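Long-range contacts in DUF2020 domain-containing protein (Corynebacterium diphtheriae, PDB 3V7B), which is of unknown function but belongs to the DUF2020 family, whose clan relates it to the Mog1p and PsbP folds: residues A[21-31]-A[60-71]; A[98-106]-A[117-126]. All coordinates share one frame; numbering follows the deposited sequence. Where two conformers were deposited one is given.

Both contacts are built on one antiparallel sheet, in which the order of strands is 46-50, 57-61, 69-75, 124-130, 114-121, 105-111 and 96-98. Contact 1 lays the 21-31 loop, just before helix 33-40, against strands 57-61 and 69-75. Contact 2 lies in the other half, where the segment joining strands 96-98 and 105-111 meets strands 114-121 and 124-130. Their centres are about 23 Å apart on opposite sides of the chain's centre, yet the nearest atoms come within about 5 Å, because strands 69-75 and 124-130 are neighbours. Contact 1 closes before contact 2 opens, and helix 135-149 receives side chains from both. The two thus belong to different halves of one continuous sheet in a single-domain fold.

Contact 1 of 2, residues A[21-31]-A[60-71]; sequences GREGFEECPYL and FWSYPEAPQATV. With EDO (1,2-ethanediol), chain C.
The carbonyl oxygen of Pro64 takes both terminal nitrogens of Arg22: NH2 bonds to Pro64 O at 2.7 Å, and NH1 adds a weak bond to the same atom. NH2 lies 33° from the carbonyl plane, and Pro64 O in turn lies 16° out of the guanidinium plane. A water accepts weakly from NH2 and donates to Glu65 O, in the next residue of the loop. Closer to the backbone, Arg22 CB sits over the five-membered ring of Trp61, 3.9 Å from its centroid, a CH-pi contact on the indole face that Gly21 also covers; Pro67 CB takes the opposite face. At the other end the contact is apolar. Leu31 CD1 and Val71 CG2 meet tip to tip at 3.7 Å, while Val71 CG1 lies at the edge of the Tyr30 ring, whose hydroxyl is hydrogen-bonded to Pro56 O. Cys28 CB touches Phe60 CZ, and Cys28 SG forms the disulfide with Cys58. Opposite Phe60, whose oxygen accepts from both Gln68 N and Ala69 N, lies a classic beta bulge; the whole is a disulfide-tied loop packed over a bulged antiparallel pair, strands 57-61 and 69-75.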
loop_
_atom_site.group_PDB
_atom_site.type_symbol
_atom_site.label_atom_id
_atom_site.label_comp_id
_atom_site.label_asym_id
_atom_site.label_seq_id
_atom_site.Cartn_x
_atom_site.Cartn_y
_atom_site.Cartn_z
ATOM N N GLY A 21 -4.688 1.771 15.797
ATOM C CA GLY A 21 -5.570 0.951 15.010
ATOM C C GLY A 21 -6.824 1.669 14.487
ATOM O O GLY A 21 -6.803 2.817 14.197
ATOM N N ARG A 22 -7.902 0.911 14.360
ATOM C CA ARG A 22 -9.226 1.328 13.850
ATOM C C ARG A 22 -9.915 2.507 14.583
ATOM O O ARG A 22 -10.796 3.133 14.033
ATOM C CB ARG A 22 -10.128 0.081 13.956
ATOM C CG ARG A 22 -11.589 0.347 14.180
ATOM C CD ARG A 22 -12.250 -0.855 14.849
ATOM N NE ARG A 22 -13.410 -1.121 14.032
ATOM C CZ ARG A 22 -13.342 -1.754 12.879
ATOM N NH1 ARG A 22 -14.447 -1.894 12.188
ATOM N NH2 ARG A 22 -12.183 -2.269 12.436
ATOM N N GLU A 23 -9.552 2.760 15.836
ATOM C CA GLU A 23 -10.066 3.921 16.591
ATOM C C GLU A 23 -9.130 5.100 16.448
ATOM O O GLU A 23 -9.162 6.008 17.262
ATOM C CB GLU A 23 -10.221 3.611 18.082
ATOM C CG GLU A 23 -11.649 3.313 18.498
ATOM C CD GLU A 23 -11.973 1.843 18.378
ATOM O OE1 GLU A 23 -11.074 1.003 18.632
ATOM O OE2 GLU A 23 -13.122 1.526 18.024
ATOM N N GLY A 24 -8.276 5.082 15.436
ATOM C CA GLY A 24 -7.454 6.251 15.153
ATOM C C GLY A 24 -8.179 7.295 14.282
ATOM O O GLY A 24 -9.171 6.998 13.535
ATOM N N PHE A 25 -7.630 8.508 14.349
ATOM C CA PHE A 25 -8.181 9.661 13.636
ATOM C C PHE A 25 -7.250 10.256 12.573
ATOM O O PHE A 25 -7.734 11.060 11.750
ATOM C CB PHE A 25 -8.561 10.794 14.647
ATOM C CG PHE A 25 -7.399 11.272 15.500
ATOM C CD1 PHE A 25 -7.374 11.023 16.885
ATOM C CD2 PHE A 25 -6.321 11.960 14.934
ATOM C CE1 PHE A 25 -6.292 11.448 17.665
ATOM C CE2 PHE A 25 -5.255 12.391 15.715
ATOM C CZ PHE A 25 -5.236 12.144 17.072
ATOM N N GLU A 26 -5.944 9.917 12.625
ATOM C CA GLU A 26 -4.861 10.719 11.994
ATOM C C GLU A 26 -4.896 10.369 10.547
ATOM O O GLU A 26 -4.889 9.213 10.192
ATOM C CB GLU A 26 -3.480 10.436 12.599
ATOM C CG GLU A 26 -2.343 11.292 12.053
ATOM C CD GLU A 26 -2.567 12.787 12.240
ATOM O OE1 GLU A 26 -2.024 13.642 11.479
ATOM O OE2 GLU A 26 -3.321 13.110 13.182
ATOM N N GLU A 27 -4.988 11.374 9.704
ATOM C CA GLU A 27 -5.248 11.168 8.339
ATOM C C GLU A 27 -3.964 10.952 7.566
ATOM O O GLU A 27 -2.869 11.388 7.988
ATOM C CB GLU A 27 -6.093 12.309 7.769
ATOM C CG GLU A 27 -7.508 12.309 8.404
ATOM C CD GLU A 27 -8.498 13.269 7.754
ATOM O OE1 GLU A 27 -9.602 13.406 8.350
ATOM O OE2 GLU A 27 -8.178 13.911 6.680
ATOM N N CYS A 28 -4.110 10.269 6.444
ATOM C CA CYS A 28 -2.969 9.990 5.570
ATOM C C CYS A 28 -2.470 11.261 4.926
ATOM O O CYS A 28 -3.272 11.979 4.323
ATOM C CB CYS A 28 -3.431 9.083 4.462
ATOM S SG CYS A 28 -2.085 8.406 3.506
ATOM N N PRO A 29 -1.151 11.539 4.981
ATOM C CA PRO A 29 -0.715 12.826 4.360
ATOM C C PRO A 29 -0.860 12.894 2.870
ATOM O O PRO A 29 -0.961 14.005 2.303
ATOM C CB PRO A 29 0.761 12.993 4.802
ATOM C CG PRO A 29 0.907 12.093 5.966
ATOM C CD PRO A 29 -0.125 10.955 5.831
ATOM N N TYR A 30 -1.026 11.749 2.223
ATOM C CA TYR A 30 -1.021 11.754 0.779
ATOM C C TYR A 30 -2.242 11.123 0.114
ATOM O O TYR A 30 -2.226 10.903 -1.067
ATOM C CB TYR A 30 0.247 11.059 0.254
ATOM C CG TYR A 30 0.551 9.742 0.884
ATOM C CD1 TYR A 30 0.090 8.581 0.304
ATOM C CD2 TYR A 30 1.317 9.649 2.066
ATOM C CE1 TYR A 30 0.395 7.353 0.841
ATOM C CE2 TYR A 30 1.618 8.410 2.639
ATOM C CZ TYR A 30 1.159 7.286 2.037
ATOM O OH TYR A 30 1.461 6.082 2.590
ATOM N N LEU A 31 -3.258 10.752 0.884
ATOM C CA LEU A 31 -4.471 10.149 0.304
ATOM C C LEU A 31 -5.651 10.739 1.102
ATOM O O LEU A 31 -5.680 10.642 2.329
ATOM C CB LEU A 31 -4.472 8.652 0.450
ATOM C CG LEU A 31 -3.563 7.842 -0.459
ATOM C CD1 LEU A 31 -3.745 6.335 -0.233
ATOM C CD2 LEU A 31 -3.791 8.182 -1.947
ATOM N N PHE A 60 -6.595 2.027 6.490
ATOM C CA PHE A 60 -7.927 2.516 6.460
ATOM C C PHE A 60 -8.873 1.365 6.787
ATOM O O PHE A 60 -8.869 0.320 6.149
ATOM C CB PHE A 60 -8.319 3.104 5.101
ATOM C CG PHE A 60 -7.350 4.108 4.517
ATOM C CD1 PHE A 60 -7.489 5.466 4.769
ATOM C CD2 PHE A 60 -6.245 3.686 3.773
ATOM C CE1 PHE A 60 -6.657 6.397 4.182
ATOM C CE2 PHE A 60 -5.348 4.635 3.277
ATOM C CZ PHE A 60 -5.560 5.989 3.483
ATOM N N TRP A 61 -9.714 1.622 7.777
ATOM C CA TRP A 61 -10.672 0.664 8.286
ATOM C C TRP A 61 -12.104 1.032 8.011
ATOM O O TRP A 61 -12.496 2.188 8.108
ATOM C CB TRP A 61 -10.547 0.536 9.809
ATOM C CG TRP A 61 -9.418 -0.343 10.237
ATOM C CD1 TRP A 61 -9.413 -1.744 10.446
ATOM C CD2 TRP A 61 -8.125 0.121 10.626
ATOM N NE1 TRP A 61 -8.192 -2.177 10.883
ATOM C CE2 TRP A 61 -7.361 -1.056 11.028
ATOM C CE3 TRP A 61 -7.520 1.379 10.638
ATOM C CZ2 TRP A 61 -6.049 -0.966 11.375
ATOM C CZ3 TRP A 61 -6.191 1.448 11.045
ATOM C CH2 TRP A 61 -5.486 0.303 11.392
ATOM N N SER A 62 -12.890 0.011 7.682
ATOM C CA SER A 62 -14.351 0.071 7.702
ATOM C C SER A 62 -14.849 -0.848 8.815
ATOM O O SER A 62 -14.138 -1.078 9.787
ATOM C CB SER A 62 -14.933 -0.372 6.376
ATOM O OG SER A 62 -16.326 -0.034 6.277
ATOM N N TYR A 63 -16.037 -1.420 8.677
ATOM C CA TYR A 63 -16.568 -2.205 9.765
ATOM C C TYR A 63 -15.813 -3.542 10.057
ATOM O O TYR A 63 -15.761 -3.976 11.211
ATOM C CB TYR A 63 -18.074 -2.459 9.558
ATOM C CG TYR A 63 -18.399 -3.287 8.324
ATOM C CD1 TYR A 63 -18.426 -4.710 8.382
ATOM C CD2 TYR A 63 -18.689 -2.674 7.104
ATOM C CE1 TYR A 63 -18.719 -5.478 7.248
ATOM C CE2 TYR A 63 -18.978 -3.432 5.984
ATOM C CZ TYR A 63 -18.988 -4.829 6.067
ATOM O OH TYR A 63 -19.240 -5.569 4.949
ATOM N N PRO A 64 -15.229 -4.203 9.045
ATOM C CA PRO A 64 -14.501 -5.443 9.424
ATOM C C PRO A 64 -13.316 -5.219 10.352
ATOM O O PRO A 64 -12.771 -4.104 10.480
ATOM C CB PRO A 64 -13.996 -5.984 8.072
ATOM C CG PRO A 64 -14.892 -5.390 7.065
ATOM C CD PRO A 64 -15.255 -4.015 7.588
ATOM N N GLU A 65 -12.861 -6.279 10.996
ATOM C CA GLU A 65 -11.645 -6.197 11.796
ATOM C C GLU A 65 -10.396 -5.867 10.920
ATOM O O GLU A 65 -9.569 -4.933 11.230
ATOM C CB GLU A 65 -11.477 -7.528 12.544
ATOM C CG GLU A 65 -12.632 -7.867 13.487
ATOM C CD GLU A 65 -12.454 -7.249 14.861
ATOM O OE1 GLU A 65 -11.998 -6.087 14.943
ATOM O OE2 GLU A 65 -12.780 -7.924 15.865
ATOM N N ALA A 66 -10.252 -6.614 9.831
ATOM C CA ALA A 66 -9.177 -6.411 8.868
ATOM C C ALA A 66 -9.385 -5.063 8.119
ATOM O O ALA A 66 -10.485 -4.733 7.706
ATOM C CB ALA A 66 -9.152 -7.583 7.866
ATOM N N PRO A 67 -8.318 -4.309 7.907
ATOM C CA PRO A 67 -8.526 -3.028 7.229
ATOM C C PRO A 67 -9.167 -3.143 5.837
ATOM O O PRO A 67 -9.019 -4.185 5.168
ATOM C CB PRO A 67 -7.118 -2.423 7.154
ATOM C CG PRO A 67 -6.195 -3.411 7.716
ATOM C CD PRO A 67 -6.936 -4.507 8.379
ATOM N N GLN A 68 -9.811 -2.079 5.366
ATOM C CA GLN A 68 -10.337 -2.101 3.992
ATOM C C GLN A 68 -9.188 -1.861 2.985
ATOM O O GLN A 68 -9.246 -2.342 1.860
ATOM C CB GLN A 68 -11.524 -1.150 3.768
ATOM C CG GLN A 68 -11.187 0.356 3.749
ATOM C CD GLN A 68 -12.384 1.134 3.201
ATOM O OE1 GLN A 68 -12.853 0.865 2.104
ATOM N NE2 GLN A 68 -12.950 2.007 4.020
ATOM N N ALA A 69 -8.195 -1.080 3.354
ATOM C CA ALA A 69 -7.053 -0.791 2.469
ATOM C C ALA A 69 -5.845 -0.458 3.324
ATOM O O ALA A 69 -5.911 0.209 4.375
ATOM C CB ALA A 69 -7.363 0.377 1.510
ATOM N N THR A 70 -4.711 -0.877 2.835
ATOM C CA THR A 70 -3.442 -0.561 3.461
ATOM C C THR A 70 -2.491 -0.067 2.376
ATOM O O THR A 70 -2.331 -0.728 1.332
ATOM C CB THR A 70 -2.846 -1.845 4.113
ATOM O OG1 THR A 70 -3.710 -2.335 5.163
ATOM C CG2 THR A 70 -1.398 -1.612 4.621
ATOM N N VAL A 71 -1.800 1.051 2.645
ATOM C CA VAL A 71 -0.896 1.622 1.665
ATOM C C VAL A 71 0.441 1.778 2.345
ATOM O O VAL A 71 0.534 2.411 3.398
ATOM C CB VAL A 71 -1.363 3.003 1.127
ATOM C CG1 VAL A 71 -0.329 3.626 0.204
ATOM C CG2 VAL A 71 -2.742 2.849 0.406
HETATM C C1 EDO C . -6.837 -6.106 3.654
HETATM O O1 EDO C . -7.214 -6.114 5.041
HETATM C C2 EDO C . -6.195 -4.749 3.322
HETATM O O2 EDO C . -5.051 -4.353 4.117
HETATM O O HOH W 1 -9.775 -3.679 13.563
#

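Contact 2 of 2, residues A[98-106]-A[117-126]; sequences AEEPDGWSG and YAVQKGPVAV
Trp104 lays its indole against Lys121, and these two and Val119 have the most surface buried by the contact. Lys121 CB sits over the centre of the six-membered ring of Trp104, 3.5 Å from its centroid and 9° off the normal, a clean CH-pi contact on the face. With CG anti to the Lys121 backbone N (chi1 -178°) and a bend at chi3, the aliphatic chain runs on past the pyrrole side, where CD comes 3.7 Å from Trp104 NE1. That N-H donates to a water in the ring plane, 2.8 Å from NE1, and Lys121 NZ reaches the same water weakly.

The benzo side of the indole is walled by valines. Val119 CG2 comes 3.5 Å from Trp104 CE3, the two side chains crossing at about a right angle, while Val126 CG2 and Val124 CG1 meet CZ3 and CH2. Val119 splits its methyls: chi1 of -70° sets CG1 beside its backbone N, from where it reaches Ala98 CB at 3.8 Å, and leaves CG2 for the tryptophan. Ala98 CB in turn touches CE1 of Tyr117, whose hydroxyl donates to Glu100 O at 2.5 Å from above the carbonyl plane. The acceptor is the carbonyl oxygen of the cis peptide that joins Glu100 to Pro101.

Leu151 and helix 135-149 line the side of the sheet where Trp104, Tyr117 and Val126 pack, whereas Gln120 faces helix 79-89. Backbone bonds fix the register: Ser105 N reaches Gln120 O, and Gln120 N reaches Ser105 O at 2.8 Å. Ser105 and Gln120 thus form a hydrogen-bonded antiparallel pair, entered through the type II turn Pro101-Trp104 and belonging to the beta hairpin of strands 105-111 and 114-121.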
loop_
_atom_site.group_PDB
_atom_site.type_symbol
_atom_site.label_atom_id
_atom_site.label_comp_id
_atom_site.label_asym_id
_atom_site.label_seq_id
_atom_site.Cartn_x
_atom_site.Cartn_y
_atom_site.Cartn_z
ATOM N N ALA A 98 2.291 -5.601 -13.187
ATOM C CA ALA A 98 1.834 -4.246 -12.930
ATOM C C ALA A 98 2.956 -3.357 -13.382
ATOM O O ALA A 98 4.129 -3.465 -12.893
ATOM C CB ALA A 98 1.524 -4.040 -11.455
ATOM N N GLU A 99 2.658 -2.500 -14.358
ATOM C CA GLU A 99 3.705 -1.635 -14.913
ATOM C C GLU A 99 3.290 -0.185 -14.962
ATOM O O GLU A 99 3.752 0.541 -15.840
ATOM C CB GLU A 99 4.073 -2.091 -16.321
ATOM C CG GLU A 99 4.607 -3.514 -16.392
ATOM C CD GLU A 99 5.972 -3.711 -15.730
ATOM O OE1 GLU A 99 6.900 -2.899 -16.036
ATOM O OE2 GLU A 99 6.107 -4.692 -14.916
ATOM N N GLU A 100 2.427 0.233 -14.054
ATOM C CA GLU A 100 1.972 1.624 -14.032
ATOM C C GLU A 100 2.187 2.163 -12.580
ATOM O O GLU A 100 2.199 1.399 -11.575
ATOM C CB GLU A 100 0.518 1.764 -14.601
ATOM C CG GLU A 100 0.366 1.260 -16.055
ATOM C CD GLU A 100 -1.007 1.480 -16.764
ATOM O OE1 GLU A 100 -1.095 1.191 -18.024
ATOM O OE2 GLU A 100 -2.004 1.920 -16.121
ATOM N N PRO A 101 2.442 3.457 -12.441
ATOM C CA PRO A 101 2.722 4.435 -13.491
ATOM C C PRO A 101 4.070 4.197 -14.204
ATOM O O PRO A 101 4.916 3.379 -13.790
ATOM C CB PRO A 101 2.689 5.779 -12.735
ATOM C CG PRO A 101 2.916 5.462 -11.307
ATOM C CD PRO A 101 2.616 4.019 -11.079
ATOM N N ASP A 102 4.292 4.918 -15.293
ATOM C CA ASP A 102 5.458 4.643 -16.093
ATOM C C ASP A 102 6.771 4.715 -15.266
ATOM O O ASP A 102 6.984 5.595 -14.448
ATOM C CB ASP A 102 5.416 5.480 -17.380
ATOM C CG ASP A 102 4.445 4.879 -18.430
ATOM O OD1 ASP A 102 3.494 4.175 -18.038
ATOM O OD2 ASP A 102 4.645 5.079 -19.645
ATOM N N GLY A 103 7.602 3.687 -15.435
ATOM C CA GLY A 103 8.864 3.589 -14.730
ATOM C C GLY A 103 8.779 2.637 -13.546
ATOM O O GLY A 103 9.816 2.312 -13.009
ATOM N N TRP A 104 7.570 2.157 -13.205
ATOM C CA TRP A 104 7.341 1.257 -12.057
ATOM C C TRP A 104 7.092 -0.138 -12.586
ATOM O O TRP A 104 6.507 -0.308 -13.676
ATOM C CB TRP A 104 6.162 1.699 -11.198
ATOM C CG TRP A 104 6.414 3.042 -10.536
ATOM C CD1 TRP A 104 6.378 4.322 -11.129
ATOM C CD2 TRP A 104 6.826 3.272 -9.165
ATOM N NE1 TRP A 104 6.734 5.283 -10.233
ATOM C CE2 TRP A 104 6.998 4.709 -9.021
ATOM C CE3 TRP A 104 7.077 2.454 -8.076
ATOM C CZ2 TRP A 104 7.383 5.262 -7.849
ATOM C CZ3 TRP A 104 7.442 3.037 -6.901
ATOM C CH2 TRP A 104 7.598 4.413 -6.791
ATOM N N SER A 105 7.400 -1.131 -11.757
ATOM C CA SER A 105 7.261 -2.545 -12.133
ATOM C C SER A 105 6.959 -3.413 -10.938
ATOM O O SER A 105 7.574 -3.297 -9.923
ATOM C CB SER A 105 8.573 -3.054 -12.718
ATOM O OG SER A 105 8.381 -4.262 -13.434
ATOM N N GLY A 106 6.108 -4.382 -11.096
ATOM C CA GLY A 106 5.840 -5.286 -10.015
ATOM C C GLY A 106 4.677 -6.200 -10.437
ATOM O O GLY A 106 4.672 -6.622 -11.592
ATOM N N TYR A 117 -1.462 -4.585 -5.172
ATOM C CA TYR A 117 -0.829 -3.916 -6.247
ATOM C C TYR A 117 0.493 -3.456 -5.682
ATOM O O TYR A 117 0.555 -2.660 -4.696
ATOM C CB TYR A 117 -1.664 -2.729 -6.797
ATOM C CG TYR A 117 -1.066 -2.070 -8.058
ATOM C CD1 TYR A 117 -1.537 -2.439 -9.345
ATOM C CD2 TYR A 117 -0.093 -1.075 -7.987
ATOM C CE1 TYR A 117 -1.029 -1.881 -10.490
ATOM C CE2 TYR A 117 0.424 -0.503 -9.143
ATOM C CZ TYR A 117 -0.073 -0.902 -10.404
ATOM O OH TYR A 117 0.385 -0.375 -11.587
ATOM N N ALA A 118 1.564 -3.986 -6.251
ATOM C CA ALA A 118 2.919 -3.792 -5.712
ATOM C C ALA A 118 3.922 -3.512 -6.792
ATOM O O ALA A 118 4.098 -4.273 -7.728
ATOM C CB ALA A 118 3.350 -4.991 -4.882
ATOM N N VAL A 119 4.569 -2.341 -6.703
ATOM C CA VAL A 119 5.501 -1.931 -7.716
ATOM C C VAL A 119 6.723 -1.289 -7.120
ATOM O O VAL A 119 6.695 -0.791 -6.016
ATOM C CB VAL A 119 4.918 -0.933 -8.738
ATOM C CG1 VAL A 119 3.861 -1.649 -9.678
ATOM C CG2 VAL A 119 4.325 0.311 -7.979
ATOM N N GLN A 120 7.813 -1.408 -7.836
ATOM C CA GLN A 120 9.031 -0.655 -7.455
ATOM C C GLN A 120 9.635 0.108 -8.609
ATOM O O GLN A 120 9.433 -0.190 -9.781
ATOM C CB GLN A 120 10.055 -1.580 -6.819
ATOM C CG GLN A 120 10.645 -2.697 -7.665
ATOM C CD GLN A 120 11.536 -2.331 -8.818
ATOM O OE1 GLN A 120 12.428 -1.436 -8.779
ATOM N NE2 GLN A 120 11.340 -3.040 -9.865
ATOM N N LYS A 121 10.446 1.085 -8.219
ATOM C CA LYS A 121 11.153 1.982 -9.110
ATOM C C LYS A 121 12.439 2.235 -8.348
ATOM O O LYS A 121 12.427 2.851 -7.278
ATOM C CB LYS A 121 10.411 3.307 -9.353
ATOM C CG LYS A 121 11.162 4.197 -10.341
ATOM C CD LYS A 121 10.351 5.376 -10.910
ATOM C CE LYS A 121 10.297 6.583 -9.997
ATOM N NZ LYS A 121 10.147 7.868 -10.793
ATOM N N GLY A 122 13.555 1.712 -8.855
ATOM C CA GLY A 122 14.812 1.883 -8.130
ATOM C C GLY A 122 14.648 1.252 -6.742
ATOM O O GLY A 122 14.042 0.235 -6.638
ATOM N N PRO A 123 15.097 1.918 -5.673
ATOM C CA PRO A 123 14.976 1.322 -4.373
ATOM C C PRO A 123 13.684 1.650 -3.615
ATOM O O PRO A 123 13.566 1.275 -2.468
ATOM C CB PRO A 123 16.164 1.897 -3.614
ATOM C CG PRO A 123 16.287 3.245 -4.169
ATOM C CD PRO A 123 16.003 3.080 -5.653
ATOM N N VAL A 124 12.735 2.269 -4.272
ATOM C CA VAL A 124 11.457 2.593 -3.659
ATOM C C VAL A 124 10.427 1.568 -4.047
ATOM O O VAL A 124 10.272 1.204 -5.243
ATOM C CB VAL A 124 10.994 3.998 -4.076
ATOM C CG1 VAL A 124 9.635 4.358 -3.435
ATOM C CG2 VAL A 124 12.097 4.984 -3.658
ATOM N N ALA A 125 9.684 1.094 -3.038
ATOM C CA ALA A 125 8.549 0.201 -3.315
ATOM C C ALA A 125 7.228 0.789 -2.753
ATOM O O ALA A 125 7.231 1.426 -1.727
ATOM C CB ALA A 125 8.812 -1.219 -2.781
ATOM N N VAL A 126 6.137 0.592 -3.481
ATOM C CA VAL A 126 4.806 1.023 -3.103
ATOM C C VAL A 126 3.888 -0.218 -3.177
ATOM O O VAL A 126 3.746 -0.839 -4.248
ATOM C CB VAL A 126 4.286 2.167 -4.016
ATOM C CG1 VAL A 126 2.813 2.505 -3.745
ATOM C CG2 VAL A 126 5.156 3.431 -3.898
HETATM O O HOH W 2 10.997 -0.233 -12.213
HETATM O O HOH W 3 6.738 7.943 -11.099
#